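Local coordinates for HydG protein (Carboxydothermus hydrogenoformans, PDB 4RTB), which binds a [4Fe-4S] cluster and S-adenosylmethionine and serves as a radical SAM maturase of [FeFe]-hydrogenase, a CO/CN synthase, at residues 93-98 with 388-393. Numbering follows the deposited sequence.
Sequences GKRIVL and LPSFCT
The Arg95 guanidinium meets Cys392 SG at its edge, in plane, with NH1 3.9 Å from the sulfur, while Val97 CG2 of its own strand sits over one face, offset toward the rim. The Phe391 ring runs obliquely to Leu98, CE2 lying 3.9 Å from Leu98 CB, and it also meets the ring of Tyr429 in helix 419-432. These groups border a parallel β-pairing at the side of the radical SAM barrel: the short strand 388-390 is added to the start of strand 95-105, which pairs on its other side with barrel strand 343-345. Leu388 N donates to Lys94 O, Leu388 O accepts from Ile96 N at 2.8 Å, and Ser390 O accepts from Leu98 N at 3.1 Å. Arg95, Val97, Leu388 and Ser390 share one face of the sheet, where Arg95, Leu388 and Ser390 touch helix 419-432; Ile96 and Pro389 point to the other, where Ile96 packs on Leu382 of helix 375-384. With CG anti to the backbone N (chi1 -167°), the Arg95 chain runs past the Ser390 hydroxyl before bending at chi3 toward Cys392. Ile96 O is gripped twice by one residue, by Ser390 N at 3.0 Å and by Ser390 OG at 3.1 Å. Replacing Ser390 with an alanine would probably cost Ile96 O one of its two Ser390 donors, the backbone N-H remaining, and take away the oxygen that the Arg95 methylenes lie against. Pro389, which has no N-H to give, adds a CA-H...O contact to that same carbonyl. Both Ser390 donors approach Ile96 O from the same face of its plane: the amide is tilted by only 24°, whereas the hydroxyl stands well above the plane, off the lone pairs, with a C=O...OG angle of 106°.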
# COMPACT_ATOMS: atom_id res chain seq x y z
N GLY A 93 -9.31 -10.38 9.51
CA GLY A 93 -8.98 -11.73 9.90
C GLY A 93 -7.51 -12.01 9.69
O GLY A 93 -6.66 -11.13 9.87
N LYS A 94 -7.19 -13.24 9.29
CA LYS A 94 -5.81 -13.63 9.06
C LYS A 94 -5.45 -13.45 7.58
O LYS A 94 -4.52 -14.08 7.08
CB LYS A 94 -5.58 -15.08 9.50
CG LYS A 94 -5.54 -15.27 11.01
CD LYS A 94 -4.42 -14.46 11.63
CE LYS A 94 -4.16 -14.84 13.07
NZ LYS A 94 -3.10 -13.97 13.67
N ARG A 95 -6.19 -12.58 6.91
CA ARG A 95 -6.06 -12.42 5.46
C ARG A 95 -5.02 -11.37 5.06
O ARG A 95 -5.06 -10.23 5.52
CB ARG A 95 -7.41 -12.04 4.86
CG ARG A 95 -7.46 -12.16 3.35
CD ARG A 95 -8.72 -11.53 2.80
NE ARG A 95 -8.75 -10.09 3.05
CZ ARG A 95 -8.97 -9.18 2.11
NH1 ARG A 95 -9.19 -9.55 0.85
NH2 ARG A 95 -8.97 -7.89 2.43
N ILE A 96 -4.09 -11.77 4.20
CA ILE A 96 -3.12 -10.84 3.65
C ILE A 96 -3.13 -10.94 2.12
O ILE A 96 -3.00 -12.03 1.56
CB ILE A 96 -1.70 -11.11 4.20
CG1 ILE A 96 -0.67 -10.21 3.51
CG2 ILE A 96 -1.33 -12.59 4.08
CD1 ILE A 96 -0.80 -8.75 3.87
N VAL A 97 -3.31 -9.81 1.46
CA VAL A 97 -3.42 -9.79 0.01
C VAL A 97 -2.06 -9.57 -0.64
O VAL A 97 -1.31 -8.69 -0.22
CB VAL A 97 -4.41 -8.71 -0.47
CG1 VAL A 97 -4.63 -8.82 -1.96
CG2 VAL A 97 -5.72 -8.85 0.28
N LEU A 98 -1.76 -10.36 -1.66
CA LEU A 98 -0.46 -10.28 -2.32
C LEU A 98 -0.57 -9.73 -3.74
O LEU A 98 -1.49 -10.09 -4.50
CB LEU A 98 0.22 -11.65 -2.34
CG LEU A 98 0.43 -12.34 -1.00
CD1 LEU A 98 1.36 -13.53 -1.16
CD2 LEU A 98 0.97 -11.37 0.05
N LEU A 388 -3.57 -16.07 5.94
CA LEU A 388 -4.27 -16.51 4.73
C LEU A 388 -3.88 -15.64 3.54
O LEU A 388 -4.34 -14.50 3.43
CB LEU A 388 -5.78 -16.48 4.94
CG LEU A 388 -6.71 -17.42 4.17
CD1 LEU A 388 -7.97 -16.67 3.74
CD2 LEU A 388 -6.04 -18.06 2.96
N PRO A 389 -3.02 -16.16 2.65
CA PRO A 389 -2.61 -15.44 1.44
C PRO A 389 -3.75 -15.39 0.43
O PRO A 389 -4.43 -16.40 0.24
CB PRO A 389 -1.44 -16.28 0.91
CG PRO A 389 -1.05 -17.19 2.04
CD PRO A 389 -2.31 -17.44 2.79
N SER A 390 -3.95 -14.24 -0.20
CA SER A 390 -5.05 -14.09 -1.14
C SER A 390 -4.62 -13.39 -2.42
O SER A 390 -3.59 -12.73 -2.47
CB SER A 390 -6.19 -13.31 -0.49
OG SER A 390 -5.87 -12.99 0.85
N PHE A 391 -5.43 -13.57 -3.46
CA PHE A 391 -5.16 -13.02 -4.77
C PHE A 391 -6.49 -12.66 -5.44
O PHE A 391 -6.79 -13.16 -6.52
CB PHE A 391 -4.38 -14.02 -5.64
CG PHE A 391 -3.25 -14.72 -4.92
CD1 PHE A 391 -3.47 -15.91 -4.25
CD2 PHE A 391 -1.97 -14.19 -4.94
CE1 PHE A 391 -2.43 -16.55 -3.60
CE2 PHE A 391 -0.93 -14.83 -4.29
CZ PHE A 391 -1.16 -16.01 -3.62
N CYS A 392 -7.27 -11.79 -4.80
CA CYS A 392 -8.66 -11.59 -5.20
C CYS A 392 -9.10 -10.14 -5.37
O CYS A 392 -9.77 -9.80 -6.36
CB CYS A 392 -9.59 -12.25 -4.17
SG CYS A 392 -9.42 -11.58 -2.49
N THR A 393 -8.71 -9.30 -4.41
CA THR A 393 -9.26 -7.94 -4.22
C THR A 393 -10.74 -7.99 -3.83
O THR A 393 -11.21 -9.00 -3.28
CB THR A 393 -9.11 -7.04 -5.47